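Long-range contacts in variable region-containing chitin-binding protein 3 (Branchiostoma floridae, PDB 1XT5), which probably binds and may hydrolyse chitin as a whole protein, of which this chain is the first immunoglobulin V-type domain, part of an immune-type receptor of amphioxus: residues Q2-R8 / F120-K125; T12-A18 / S126-T132; P25-Q29 / L89-T93; L42-P47 / Q102-W108; V53-Y58 / A84-A90. All blocks are in the same frame, centred on the assembly; numbering follows the deposited sequence.

Interaction 1. Residues Q2-R8 / F120-K125; sequences QSIMTVR and FGLDAK. With SO4 (sulfate ion), chain B.
Strands 4-8 and 122-125 are extended and run nearly parallel, at 10°, axes 5.7 Å apart; Phe120 and Gly121 (phi/psi -68/-18 and -88/4) are turned. Ile4 lies beside Phe120, Met5 beside Gly121 and Thr6 beside Asp123, at CA-CA 4.9, 5.4 and 5.7 Å. One backbone bond joins the segments, Met5 N to Phe120 O at 2.9 Å. Asp123 (chi1 t) accepts Val7 N on OD2 at 2.9 Å. Lys125 (chi1 m) gives NZ to Val7 O at 2.8 Å, with a salt bridge from NZ to Asp123 OD2 at 3.5 Å. Met5 and Val7 point toward 120-125 and touch Val111 of strand 105-112. Gln2 CG sits over the Phe120 ring (chi1 m), 3.9 Å from the centroid, a CH-pi contact. Gln2 NE2 bonds Ser3 O and O4 of a sulfate, probably from the crystallisation liquor (both 3.0 Å); Ser3 OG bonds sulfate O2 at 2.7 Å and Ser3 N bonds O3 at 3.1 Å. Strands 4-8 and 122-132 belong to different sheets, joined here at one margin of the V-type immunoglobulin sandwich.

Interaction 2. Residues T12-A18 / S126-T132; sequences TEVEVHA and SVVLKVT
This is the parallel pairing of strands A' and G in an immunoglobulin V domain. Strands 13-17 and 126-132 cross at -28°, axes 4.6 Å apart. Glu13 pairs with Val128, Val14 with Leu129, Glu15 with Lys130 and Val16 with Val131. The backbone ladder runs Val128 N to Thr12 O, Val14 N to Val128 O and Lys130 N to Val14 O (each 2.9 Å), then Val16 N to Lys130 O (3.0 Å) and Thr132 N to Val16 O (2.9 Å). On the face of Val14 and Val16, Leu129 (chi1 t, chi2 p) pushes its CD1 into the hollow between the two valines, 3.7 Å from Val14 CG2 and 4.0 Å from Val16 CG1. Val22 and Leu24 lie against this face. The Glu13 and Glu15 face is mostly polar, though Val128 CB packs on Glu13 CB at 4.0 Å. There Lys130 (chi1 m, then t throughout) rises between the two acids. Its NZ makes a salt bridge to Glu13 OE1 at 2.8 Å. Thr132 OG1 donates to Glu15 OE1 at 2.6 Å. Ala18 CB fits against Val131 CG1 at 3.7 Å. A water closes the end, accepting from Ala18 N (2.9 Å) and donating to Thr132 O (2.6 Å).

Interaction 3. Residues P25-Q29 / L89-T93; sequences PCSYQ and LAAPT
Segment 25-29 lies on strand 22-31 and is extended, 27-29 being regular strand, while 89-93 is an irregular turn before strand 94-96. Pro25 lies opposite Thr93 (CA-CA 4.2 Å) and Ser27 opposite Ala91 (4.8 Å). Pro92, at phi/psi -82/48, centres an inverse gamma turn, with Thr93 N bonded to Ala91 O at 2.8 Å. Thr93 takes chi1 m, so that OG1 accepts from Cys26 N at 3.2 Å, the one direct hydrogen bond across the segments. Cys26 takes chi1 t. Its SG rests 4.0 Å from CG of Pro92, whose ring is C-gamma endo, and forms the disulfide to Cys109 that pins the two sheets of the immunoglobulin sandwich. Pro92 O is hydrogen-bonded to Trp41 NE1. Tyr28 takes chi1 p with chi2 near 91°. This brings the ring edge to Pro92 CD, 3.9 Å from Tyr28 CD2, and to Leu89 O, 3.5 Å from Tyr28 CE2. Tyr28 CE2 also lies 3.5 Å from Ala90 O. One water accepts from Tyr28 N (3.0 Å) and lies 2.8 Å from Ala90 O. A second lies 2.8 Å from both Tyr28 O and Ala90 O. A third meets Tyr28 OH at 2.8 Å and gives a weak bond to Leu89 O at 3.0 Å. Cys26 O stands 3.3 Å from Pro92 N, which has no hydrogen to give, so a threonine hydroxyl and waters link the backbones here.

Interaction 4. Residues L42-P47 / Q102-W108; sequences LKGASP and QDGGRYW
This is an antiparallel pairing of central strands C and F in the six-stranded V-domain sheet, near the end of C. Strands 42-44 and 105-108 run at 148°, axes 4.6 Å apart. Leu42 and Trp108 form a hydrogen-bonded pair, with Leu42 N to Trp108 O at 3.0 Å and Trp108 N to Leu42 O at 2.8 Å. Lys43 and Tyr107 form the next, non-hydrogen-bonded pair. Gly44 N then bonds Arg106 O at 2.9 Å. Trp108 (chi1 m, chi2 87°) packs against the turn that follows strand 42-44. Its NE1 donates to Gly44 O at 2.9 Å, and Pro47 CD sits over the six-membered ring, 3.7 Å from its centroid, a CH-pi contact. On the face of Lys43 and Tyr107, the all-trans start of the Lys43 chain crosses the tyrosine ring, CG 4.0 Å from the centroid, another CH-pi contact. Lys43 NZ reaches Gly104 O at 3.0 Å, and a water links it to Gln102 O. Gly105 leaves room for that amine: a CB there would fall 2.5 Å from Lys43 NZ and, at phi/psi 150/-151, jam against Gly104 O. Tyr107 OH donates to Asp103 O at 2.7 Å, a tyrosine corner, as in the D-x-G-x-Y-x-C motif that ends at Cys109. Asp103 also forms the salt bridge to Arg83 familiar from V domains. Strand 105-112 is flanked on its other edge by strand 122-132, while Lys43 pairs with Thr51 of strand 50-58.

Interaction 5. Residues V53-Y58 / A84-A90; sequences VFKGNY and ASVANLA
Phe54, with chi1 t and chi2 93°, lays one ring face against Val86 CG2, 3.6 Å from the ring centroid, a CH-pi contact. Its ring edge meets Leu89 CD2, 3.9 Å from Phe54 CE2. Leu89 (chi1 m, chi2 t) fills the space between the two aromatic residues: its CB lies over the Tyr58 ring, 3.9 Å from the centroid, and its CD1 is 3.5 Å from Asn57 C. Gly56 leaves room for Leu89 CD2. Ala90 N donates to Tyr58 OH at 3.1 Å, and Glu69 also bonds that hydroxyl. At the other end Val53 CG1 touches Ala84 CB at 3.9 Å. Strands 53-58 and 84-86 run at 32° with axes 7.1 Å apart, so side chains, not backbone ladders, make the contact. Val53 and Phe54 both face Trp41 in a classic beta bulge. Strand 53-58 is C' of one sheet and 84-86 is D of the other. Such apolar packing between facing sheets is typical of the V-type immunoglobulin sandwich core.

How the interactions relate
All five contacts belong to one V-type immunoglobulin domain. Interactions 1 and 2 use successive parts of strand 122-132, centres 24 Å apart: strand 4-8 lies beside its start and 13-17 beside its end. Interaction 4 adjoins interaction 2 in the same sheet, centres 10 Å apart. Interactions 3 and 5 share Leu89 and Ala90, centres 9 Å apart. Interaction 5 lies between the sheets; interaction 3 lies beside it, on the sheet of strand 22-31. Interaction 3 meets interaction 1 through strands 4-8 and 22-31. Along the chain, interactions 1 and 2 join the first strands to the last, and the other three fall between. The contacts thus tie one margin and the core of one sandwich.

Interaction 1. Residues Q2-R8 / F120-K125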
# COMPACT_ATOMS: atom_id res chain seq x y z
N GLN A 2 -18.85 -1.19 -15.75
CA GLN A 2 -18.54 -0.79 -14.38
C GLN A 2 -17.07 -0.96 -14.07
O GLN A 2 -16.49 -2.06 -14.25
CB GLN A 2 -19.36 -1.66 -13.41
CG GLN A 2 -19.11 -1.29 -11.96
CD GLN A 2 -19.41 0.15 -11.62
OE1 GLN A 2 -20.55 0.59 -11.75
NE2 GLN A 2 -18.43 0.88 -11.12
N SER A 3 -16.39 0.09 -13.61
CA SER A 3 -15.02 -0.04 -13.14
C SER A 3 -15.03 -0.87 -11.85
O SER A 3 -15.87 -0.60 -10.99
CB SER A 3 -14.51 1.34 -12.74
OG SER A 3 -14.55 2.33 -13.77
N ILE A 4 -14.13 -1.87 -11.75
CA ILE A 4 -14.08 -2.69 -10.53
C ILE A 4 -12.64 -2.92 -10.12
O ILE A 4 -11.83 -3.47 -10.84
CB ILE A 4 -14.82 -4.04 -10.70
CG1 ILE A 4 -16.27 -3.82 -11.15
CG2 ILE A 4 -14.71 -4.84 -9.42
CD1 ILE A 4 -17.05 -5.08 -11.41
N MET A 5 -12.33 -2.49 -8.91
CA MET A 5 -11.03 -2.70 -8.29
C MET A 5 -10.90 -4.02 -7.59
O MET A 5 -11.78 -4.39 -6.82
CB MET A 5 -10.80 -1.58 -7.28
CG MET A 5 -9.37 -1.58 -6.70
SD MET A 5 -8.12 -1.10 -7.86
CE MET A 5 -8.46 0.67 -7.96
N THR A 6 -9.78 -4.72 -7.76
CA THR A 6 -9.52 -5.92 -6.97
C THR A 6 -8.06 -5.91 -6.53
O THR A 6 -7.16 -5.93 -7.41
CB THR A 6 -9.83 -7.21 -7.73
OG1 THR A 6 -11.21 -7.25 -8.09
CG2 THR A 6 -9.54 -8.44 -6.86
N VAL A 7 -7.83 -5.91 -5.25
CA VAL A 7 -6.50 -6.04 -4.66
C VAL A 7 -6.26 -7.49 -4.34
O VAL A 7 -7.15 -8.22 -3.94
CB VAL A 7 -6.41 -5.14 -3.40
CG1 VAL A 7 -5.20 -5.48 -2.52
CG2 VAL A 7 -6.38 -3.67 -3.77
N ARG A 8 -5.01 -7.94 -4.53
CA ARG A 8 -4.56 -9.26 -4.12
C ARG A 8 -3.26 -9.15 -3.35
O ARG A 8 -2.46 -8.24 -3.55
CB ARG A 8 -4.45 -10.19 -5.33
CG ARG A 8 -5.78 -10.52 -5.96
CD ARG A 8 -5.63 -11.51 -7.13
NE ARG A 8 -6.95 -11.90 -7.62
CZ ARG A 8 -7.91 -11.53 -8.39
NH1 ARG A 8 -8.00 -10.50 -9.25
NH2 ARG A 8 -9.00 -12.34 -8.39
N PHE A 120 -17.56 -0.12 -5.96
CA PHE A 120 -16.71 -0.91 -6.82
C PHE A 120 -15.31 -0.32 -6.99
O PHE A 120 -14.39 -1.05 -7.39
CB PHE A 120 -17.31 -1.10 -8.21
CG PHE A 120 -18.66 -1.80 -8.24
CD1 PHE A 120 -19.84 -1.07 -8.40
CD2 PHE A 120 -18.74 -3.17 -8.11
CE1 PHE A 120 -21.05 -1.71 -8.49
CE2 PHE A 120 -19.96 -3.79 -8.23
CZ PHE A 120 -21.12 -3.10 -8.40
N GLY A 121 -15.12 0.97 -6.69
CA GLY A 121 -13.89 1.66 -7.02
C GLY A 121 -12.79 1.60 -6.03
O GLY A 121 -11.76 2.24 -6.25
N LEU A 122 -12.92 0.87 -4.91
CA LEU A 122 -11.90 0.71 -3.90
C LEU A 122 -11.77 -0.76 -3.53
O LEU A 122 -12.79 -1.44 -3.48
CB LEU A 122 -12.21 1.53 -2.60
CG LEU A 122 -11.20 1.50 -1.46
CD1 LEU A 122 -11.26 2.79 -0.70
CD2 LEU A 122 -11.41 0.36 -0.46
N ASP A 123 -10.56 -1.22 -3.22
CA ASP A 123 -10.41 -2.49 -2.52
C ASP A 123 -9.23 -2.36 -1.58
O ASP A 123 -8.38 -1.48 -1.75
CB ASP A 123 -10.28 -3.67 -3.49
CG ASP A 123 -10.49 -5.03 -2.85
OD1 ASP A 123 -11.10 -5.09 -1.74
OD2 ASP A 123 -10.06 -6.03 -3.44
N ALA A 124 -9.15 -3.26 -0.62
CA ALA A 124 -8.03 -3.28 0.33
C ALA A 124 -7.91 -4.67 0.91
O ALA A 124 -8.92 -5.32 1.17
CB ALA A 124 -8.26 -2.27 1.47
N LYS A 125 -6.67 -5.08 1.16
CA LYS A 125 -6.37 -6.31 1.87
C LYS A 125 -5.23 -6.03 2.83
O LYS A 125 -4.41 -5.13 2.59
CB LYS A 125 -5.99 -7.46 0.95
CG LYS A 125 -7.15 -7.98 0.14
CD LYS A 125 -6.78 -9.10 -0.79
CE LYS A 125 -7.98 -9.89 -1.32
NZ LYS A 125 -8.96 -9.02 -1.99
S SO4 B . -17.45 4.04 -12.80
O1 SO4 B . -18.02 5.31 -13.43
O2 SO4 B . -16.02 4.26 -12.54
O3 SO4 B . -17.66 2.91 -13.61
O4 SO4 B . -18.14 3.86 -11.53

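Interaction 2. Residues T12-A18 / S126-T132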
# COMPACT_ATOMS: atom_id res chain seq x y z
N THR A 12 -0.36 -13.19 3.55
CA THR A 12 -1.17 -12.62 4.60
C THR A 12 -0.38 -12.22 5.83
O THR A 12 -0.88 -11.52 6.69
CB THR A 12 -2.33 -13.55 4.97
OG1 THR A 12 -1.81 -14.81 5.36
CG2 THR A 12 -3.28 -13.74 3.81
N GLU A 13 0.87 -12.67 5.87
CA GLU A 13 1.79 -12.29 6.95
C GLU A 13 3.21 -12.42 6.42
O GLU A 13 3.49 -13.26 5.58
CB GLU A 13 1.55 -13.12 8.20
CG GLU A 13 1.83 -14.58 8.01
CD GLU A 13 1.59 -15.32 9.33
OE1 GLU A 13 2.56 -15.69 9.99
OE2 GLU A 13 0.41 -15.47 9.74
N VAL A 14 4.07 -11.61 6.99
CA VAL A 14 5.52 -11.57 6.75
C VAL A 14 6.19 -11.34 8.09
O VAL A 14 5.63 -10.71 8.97
CB VAL A 14 5.92 -10.49 5.73
CG1 VAL A 14 5.22 -10.77 4.39
CG2 VAL A 14 5.61 -9.08 6.18
N GLU A 15 7.39 -11.85 8.25
CA GLU A 15 8.15 -11.72 9.51
C GLU A 15 9.53 -11.15 9.18
O GLU A 15 10.14 -11.53 8.17
CB GLU A 15 8.24 -13.04 10.23
CG GLU A 15 8.98 -12.96 11.54
CD GLU A 15 8.84 -14.14 12.48
OE1 GLU A 15 9.57 -14.12 13.49
OE2 GLU A 15 8.06 -15.05 12.18
N VAL A 16 10.04 -10.30 10.07
CA VAL A 16 11.39 -9.80 9.98
C VAL A 16 11.91 -9.49 11.37
O VAL A 16 11.15 -9.24 12.30
CB VAL A 16 11.39 -8.49 9.16
CG1 VAL A 16 10.76 -7.33 9.88
CG2 VAL A 16 12.81 -8.17 8.71
N HIS A 17 13.24 -9.48 11.51
CA HIS A 17 13.85 -8.99 12.76
C HIS A 17 13.78 -7.47 12.81
O HIS A 17 13.91 -6.80 11.78
CB HIS A 17 15.30 -9.50 12.72
CG HIS A 17 15.58 -10.96 12.62
ND1 HIS A 17 16.22 -11.69 11.65
CD2 HIS A 17 15.25 -11.90 13.54
CE1 HIS A 17 16.26 -12.99 12.00
NE2 HIS A 17 15.66 -13.15 13.18
N ALA A 18 13.71 -6.91 14.01
CA ALA A 18 13.79 -5.45 14.18
C ALA A 18 15.16 -5.06 13.68
O ALA A 18 16.19 -5.73 13.93
CB ALA A 18 13.48 -5.01 15.59
N SER A 126 -5.14 -6.83 3.90
CA SER A 126 -4.11 -6.60 4.91
C SER A 126 -3.05 -7.68 4.90
O SER A 126 -3.28 -8.85 4.61
CB SER A 126 -4.71 -6.46 6.31
OG SER A 126 -5.05 -7.71 6.89
N VAL A 127 -1.85 -7.24 5.30
CA VAL A 127 -0.68 -8.09 5.50
C VAL A 127 -0.18 -7.82 6.93
O VAL A 127 0.08 -6.68 7.27
CB VAL A 127 0.43 -7.76 4.49
CG1 VAL A 127 1.57 -8.74 4.64
CG2 VAL A 127 -0.10 -7.80 3.06
N VAL A 128 -0.11 -8.87 7.72
CA VAL A 128 0.46 -8.74 9.05
C VAL A 128 1.95 -8.73 9.00
O VAL A 128 2.55 -9.55 8.27
CB VAL A 128 -0.07 -9.93 9.93
CG1 VAL A 128 0.71 -10.04 11.23
CG2 VAL A 128 -1.53 -9.74 10.24
N LEU A 129 2.55 -7.86 9.76
CA LEU A 129 3.99 -7.83 9.97
C LEU A 129 4.28 -8.33 11.42
O LEU A 129 3.83 -7.71 12.36
CB LEU A 129 4.53 -6.44 9.82
CG LEU A 129 6.06 -6.30 10.08
CD1 LEU A 129 6.85 -7.23 9.18
CD2 LEU A 129 6.43 -4.83 9.95
N LYS A 130 4.99 -9.43 11.48
CA LYS A 130 5.53 -9.96 12.73
C LYS A 130 6.96 -9.53 12.87
O LYS A 130 7.78 -9.66 11.93
CB LYS A 130 5.45 -11.49 12.77
CG LYS A 130 4.09 -12.07 12.79
CD LYS A 130 4.16 -13.60 12.65
CE LYS A 130 2.94 -14.33 12.99
NZ LYS A 130 3.01 -15.81 12.77
N VAL A 131 7.29 -8.93 14.01
CA VAL A 131 8.65 -8.52 14.32
C VAL A 131 9.21 -9.55 15.28
O VAL A 131 8.74 -9.66 16.40
CB VAL A 131 8.72 -7.08 14.84
CG1 VAL A 131 10.16 -6.69 15.14
CG2 VAL A 131 8.06 -6.12 13.86
N THR A 132 10.21 -10.31 14.84
CA THR A 132 10.76 -11.40 15.64
C THR A 132 11.23 -10.90 16.97
O THR A 132 11.96 -9.92 17.03
CB THR A 132 11.95 -12.03 14.88
OG1 THR A 132 11.47 -12.34 13.54
CG2 THR A 132 12.50 -13.28 15.53
O HOH W 1 14.04 -8.42 16.41

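Interaction 3. Residues P25-Q29 / L89-T93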
# COMPACT_ATOMS: atom_id res chain seq x y z
N PRO A 25 3.98 -7.70 0.04
CA PRO A 25 3.50 -7.70 -1.34
C PRO A 25 2.07 -7.22 -1.50
O PRO A 25 1.19 -7.48 -0.69
CB PRO A 25 3.68 -9.17 -1.76
CG PRO A 25 4.77 -9.67 -0.89
CD PRO A 25 4.47 -9.04 0.44
N CYS A 26 1.82 -6.57 -2.63
CA CYS A 26 0.48 -6.18 -2.99
C CYS A 26 0.39 -6.04 -4.51
O CYS A 26 1.32 -5.53 -5.12
CB CYS A 26 0.13 -4.85 -2.33
SG CYS A 26 -1.59 -4.34 -2.68
N SER A 27 -0.73 -6.48 -5.07
CA SER A 27 -1.01 -6.31 -6.47
C SER A 27 -2.46 -5.82 -6.63
O SER A 27 -3.27 -5.92 -5.71
CB SER A 27 -0.84 -7.59 -7.28
OG SER A 27 -1.84 -8.55 -6.94
N TYR A 28 -2.81 -5.32 -7.81
CA TYR A 28 -4.21 -5.00 -8.06
C TYR A 28 -4.49 -5.10 -9.55
O TYR A 28 -3.59 -4.98 -10.40
CB TYR A 28 -4.61 -3.59 -7.51
CG TYR A 28 -4.07 -2.46 -8.35
CD1 TYR A 28 -4.81 -1.93 -9.40
CD2 TYR A 28 -2.81 -1.91 -8.12
CE1 TYR A 28 -4.35 -0.93 -10.18
CE2 TYR A 28 -2.33 -0.88 -8.94
CZ TYR A 28 -3.10 -0.39 -9.96
OH TYR A 28 -2.61 0.59 -10.78
N GLN A 29 -5.80 -5.21 -9.83
CA GLN A 29 -6.36 -5.09 -11.14
C GLN A 29 -7.54 -4.14 -11.08
O GLN A 29 -8.33 -4.23 -10.17
CB GLN A 29 -6.80 -6.41 -11.72
CG GLN A 29 -5.56 -7.25 -12.08
CD GLN A 29 -4.81 -6.71 -13.29
OE1 GLN A 29 -3.59 -6.51 -13.22
NE2 GLN A 29 -5.45 -6.44 -14.44
N LEU A 89 4.10 1.74 -8.42
CA LEU A 89 2.74 1.96 -7.99
C LEU A 89 1.75 1.06 -8.66
O LEU A 89 0.65 0.83 -8.11
CB LEU A 89 2.37 3.44 -8.21
CG LEU A 89 3.04 4.44 -7.29
CD1 LEU A 89 2.85 5.85 -7.79
CD2 LEU A 89 2.55 4.32 -5.86
N ALA A 90 2.06 0.51 -9.82
CA ALA A 90 1.19 -0.44 -10.51
C ALA A 90 1.25 -1.82 -9.87
O ALA A 90 0.37 -2.65 -10.20
CB ALA A 90 1.57 -0.57 -11.99
N ALA A 91 2.18 -2.09 -8.99
CA ALA A 91 2.37 -3.39 -8.32
C ALA A 91 2.89 -3.04 -6.93
O ALA A 91 4.08 -3.18 -6.62
CB ALA A 91 3.35 -4.26 -9.09
N PRO A 92 2.03 -2.44 -6.08
CA PRO A 92 2.46 -1.58 -4.99
C PRO A 92 2.91 -2.26 -3.71
O PRO A 92 2.62 -1.78 -2.59
CB PRO A 92 1.23 -0.68 -4.77
CG PRO A 92 0.07 -1.61 -5.10
CD PRO A 92 0.57 -2.36 -6.31
N THR A 93 3.75 -3.27 -3.81
CA THR A 93 4.46 -3.82 -2.68
C THR A 93 5.17 -2.72 -1.91
O THR A 93 5.85 -1.86 -2.49
CB THR A 93 5.49 -4.83 -3.20
OG1 THR A 93 4.74 -5.86 -3.81
CG2 THR A 93 6.46 -5.32 -2.15
O HOH W 2 -0.39 -5.26 -9.59
O HOH W 3 -1.06 2.63 -9.71
O HOH W 4 -1.89 -3.14 -11.71

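Interaction 4. Residues L42-P47 / Q102-W108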
# COMPACT_ATOMS: atom_id res chain seq x y z
N LEU A 42 -1.85 1.67 5.03
CA LEU A 42 -2.48 2.16 6.22
C LEU A 42 -2.24 1.13 7.33
O LEU A 42 -2.60 -0.04 7.12
CB LEU A 42 -3.97 2.35 5.98
CG LEU A 42 -4.34 3.29 4.84
CD1 LEU A 42 -5.80 3.15 4.43
CD2 LEU A 42 -3.99 4.72 5.14
N LYS A 43 -1.71 1.53 8.47
CA LYS A 43 -1.43 0.56 9.55
C LYS A 43 -2.48 0.67 10.61
O LYS A 43 -2.70 1.74 11.18
CB LYS A 43 -0.05 0.83 10.17
CG LYS A 43 0.33 -0.24 11.19
CD LYS A 43 1.63 0.17 11.89
CE LYS A 43 2.12 -0.93 12.77
NZ LYS A 43 1.33 -1.11 13.97
N GLY A 44 -3.18 -0.43 10.89
CA GLY A 44 -4.17 -0.45 11.95
C GLY A 44 -5.13 -1.62 11.76
O GLY A 44 -4.99 -2.46 10.89
N ALA A 45 -6.14 -1.62 12.62
CA ALA A 45 -7.13 -2.70 12.59
C ALA A 45 -7.91 -2.78 11.27
O ALA A 45 -8.26 -3.88 10.85
CB ALA A 45 -8.09 -2.54 13.77
N SER A 46 -8.19 -1.59 10.71
CA SER A 46 -8.98 -1.55 9.49
C SER A 46 -8.51 -0.34 8.67
O SER A 46 -7.83 0.51 9.24
CB SER A 46 -10.48 -1.46 9.76
OG SER A 46 -10.78 -0.22 10.40
N PRO A 47 -8.88 -0.25 7.42
CA PRO A 47 -8.43 0.89 6.61
C PRO A 47 -8.79 2.21 7.23
O PRO A 47 -8.00 3.17 7.15
CB PRO A 47 -9.12 0.71 5.26
CG PRO A 47 -9.18 -0.79 5.12
CD PRO A 47 -9.56 -1.23 6.52
N GLN A 102 7.77 -1.71 17.39
CA GLN A 102 6.34 -1.43 17.30
C GLN A 102 5.86 -1.31 15.88
O GLN A 102 4.66 -1.00 15.73
CB GLN A 102 6.06 -0.13 18.03
CG GLN A 102 6.37 -0.28 19.51
CD GLN A 102 6.05 -1.59 20.18
OE1 GLN A 102 6.86 -2.43 20.62
NE2 GLN A 102 4.76 -1.83 20.29
N ASP A 103 6.67 -1.60 14.91
CA ASP A 103 6.17 -1.71 13.56
C ASP A 103 5.36 -2.98 13.35
O ASP A 103 4.67 -3.10 12.34
CB ASP A 103 7.29 -1.67 12.52
CG ASP A 103 7.94 -0.33 12.27
OD1 ASP A 103 7.38 0.70 12.66
OD2 ASP A 103 9.05 -0.35 11.71
N GLY A 104 5.41 -3.98 14.26
CA GLY A 104 4.51 -5.11 14.10
C GLY A 104 3.08 -4.67 14.11
O GLY A 104 2.68 -3.71 14.79
N GLY A 105 2.24 -5.38 13.36
CA GLY A 105 0.86 -5.02 13.26
C GLY A 105 0.27 -5.40 11.93
O GLY A 105 0.72 -6.36 11.29
N ARG A 106 -0.72 -4.63 11.52
CA ARG A 106 -1.52 -4.95 10.36
C ARG A 106 -1.45 -3.81 9.35
O ARG A 106 -1.80 -2.66 9.68
CB ARG A 106 -2.96 -5.23 10.75
CG ARG A 106 -3.82 -5.73 9.59
CD ARG A 106 -5.15 -6.28 10.05
NE ARG A 106 -5.01 -7.40 10.98
CZ ARG A 106 -4.89 -8.66 10.66
NH1 ARG A 106 -4.82 -9.04 9.40
NH2 ARG A 106 -4.81 -9.58 11.60
N TYR A 107 -1.02 -4.09 8.14
CA TYR A 107 -0.80 -3.12 7.10
C TYR A 107 -1.77 -3.38 5.96
O TYR A 107 -1.77 -4.44 5.34
CB TYR A 107 0.65 -3.21 6.59
CG TYR A 107 1.66 -2.74 7.59
CD1 TYR A 107 2.07 -3.51 8.65
CD2 TYR A 107 2.22 -1.46 7.50
CE1 TYR A 107 2.98 -3.06 9.58
CE2 TYR A 107 3.14 -0.98 8.39
CZ TYR A 107 3.53 -1.81 9.45
OH TYR A 107 4.44 -1.33 10.35
N TRP A 108 -2.60 -2.39 5.67
CA TRP A 108 -3.59 -2.48 4.61
C TRP A 108 -3.03 -1.85 3.35
O TRP A 108 -2.63 -0.70 3.34
CB TRP A 108 -4.86 -1.71 5.03
CG TRP A 108 -5.54 -2.38 6.17
CD1 TRP A 108 -5.28 -2.19 7.51
CD2 TRP A 108 -6.57 -3.36 6.09
NE1 TRP A 108 -6.07 -3.01 8.26
CE2 TRP A 108 -6.87 -3.74 7.43
CE3 TRP A 108 -7.24 -3.98 5.08
CZ2 TRP A 108 -7.83 -4.69 7.71
CZ3 TRP A 108 -8.19 -4.92 5.35
CH2 TRP A 108 -8.49 -5.27 6.68
O HOH W 5 2.28 -1.13 16.98

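Interaction 5. Residues V53-Y58 / A84-A90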
# COMPACT_ATOMS: atom_id res chain seq x y z
N VAL A 53 0.87 5.18 6.38
CA VAL A 53 2.25 4.75 6.15
C VAL A 53 2.81 5.40 4.87
O VAL A 53 3.88 5.99 4.86
CB VAL A 53 2.35 3.22 6.11
CG1 VAL A 53 3.76 2.78 5.80
CG2 VAL A 53 1.83 2.64 7.42
N PHE A 54 2.06 5.25 3.79
CA PHE A 54 2.46 5.65 2.47
C PHE A 54 1.22 6.02 1.68
O PHE A 54 0.19 5.37 1.80
CB PHE A 54 3.22 4.51 1.77
CG PHE A 54 3.62 4.81 0.33
CD1 PHE A 54 4.88 5.35 0.07
CD2 PHE A 54 2.75 4.56 -0.72
CE1 PHE A 54 5.23 5.66 -1.24
CE2 PHE A 54 3.08 4.89 -2.03
CZ PHE A 54 4.33 5.42 -2.24
N LYS A 55 1.37 6.99 0.79
CA LYS A 55 0.36 7.30 -0.21
C LYS A 55 1.07 7.65 -1.52
O LYS A 55 2.13 8.30 -1.50
CB LYS A 55 -0.59 8.42 0.21
CG LYS A 55 -1.85 8.62 -0.60
CD LYS A 55 -2.75 9.71 -0.04
CE LYS A 55 -3.99 9.92 -0.85
NZ LYS A 55 -4.87 10.99 -0.26
N GLY A 56 0.50 7.27 -2.64
CA GLY A 56 1.05 7.66 -3.91
C GLY A 56 0.10 7.46 -5.06
O GLY A 56 -0.87 6.71 -4.97
N ASN A 57 0.42 8.12 -6.17
CA ASN A 57 -0.31 7.92 -7.39
C ASN A 57 0.55 8.37 -8.58
O ASN A 57 1.29 9.32 -8.46
CB ASN A 57 -1.64 8.70 -7.45
CG ASN A 57 -1.53 10.18 -7.24
OD1 ASN A 57 -1.54 10.71 -6.14
ND2 ASN A 57 -1.42 10.93 -8.35
N TYR A 58 0.40 7.70 -9.71
CA TYR A 58 0.97 8.24 -10.94
C TYR A 58 0.28 9.57 -11.27
O TYR A 58 -0.92 9.72 -11.00
CB TYR A 58 0.73 7.28 -12.10
CG TYR A 58 1.51 6.00 -12.00
CD1 TYR A 58 0.88 4.78 -11.84
CD2 TYR A 58 2.89 5.98 -12.07
CE1 TYR A 58 1.57 3.60 -11.77
CE2 TYR A 58 3.60 4.79 -11.98
CZ TYR A 58 2.94 3.61 -11.81
OH TYR A 58 3.63 2.42 -11.70
N ALA A 84 9.61 3.95 4.51
CA ALA A 84 8.62 3.26 3.72
C ALA A 84 8.70 3.73 2.26
O ALA A 84 8.73 4.94 2.00
CB ALA A 84 7.23 3.55 4.29
N SER A 85 8.64 2.79 1.34
CA SER A 85 8.67 3.14 -0.08
C SER A 85 7.85 2.13 -0.88
O SER A 85 7.69 0.99 -0.45
CB SER A 85 10.12 3.23 -0.58
OG SER A 85 10.82 2.01 -0.47
N VAL A 86 7.40 2.55 -2.04
CA VAL A 86 6.72 1.70 -3.01
C VAL A 86 7.41 1.92 -4.34
O VAL A 86 7.27 2.99 -4.95
CB VAL A 86 5.21 2.01 -3.07
CG1 VAL A 86 4.52 1.21 -4.16
CG2 VAL A 86 4.54 1.67 -1.74
N ALA A 87 8.15 0.92 -4.81
CA ALA A 87 8.94 1.07 -6.04
C ALA A 87 8.09 1.16 -7.29
O ALA A 87 8.52 1.80 -8.27
CB ALA A 87 9.90 -0.11 -6.19
N ASN A 88 6.96 0.49 -7.30
CA ASN A 88 6.14 0.38 -8.51
C ASN A 88 4.69 0.56 -8.12
O ASN A 88 4.08 -0.34 -7.55
CB ASN A 88 6.35 -1.00 -9.14
CG ASN A 88 5.59 -1.17 -10.43
OD1 ASN A 88 4.75 -0.48 -10.80
ND2 ASN A 88 5.83 -2.30 -11.12
N LEU A 89 4.10 1.74 -8.42
CA LEU A 89 2.74 1.96 -7.99
C LEU A 89 1.75 1.06 -8.66
O LEU A 89 0.65 0.83 -8.11
CB LEU A 89 2.37 3.44 -8.21
CG LEU A 89 3.04 4.44 -7.29
CD1 LEU A 89 2.85 5.85 -7.79
CD2 LEU A 89 2.55 4.32 -5.86
N ALA A 90 2.06 0.51 -9.82
CA ALA A 90 1.19 -0.44 -10.51
C ALA A 90 1.25 -1.82 -9.87
O ALA A 90 0.37 -2.65 -10.20
CB ALA A 90 1.57 -0.57 -11.99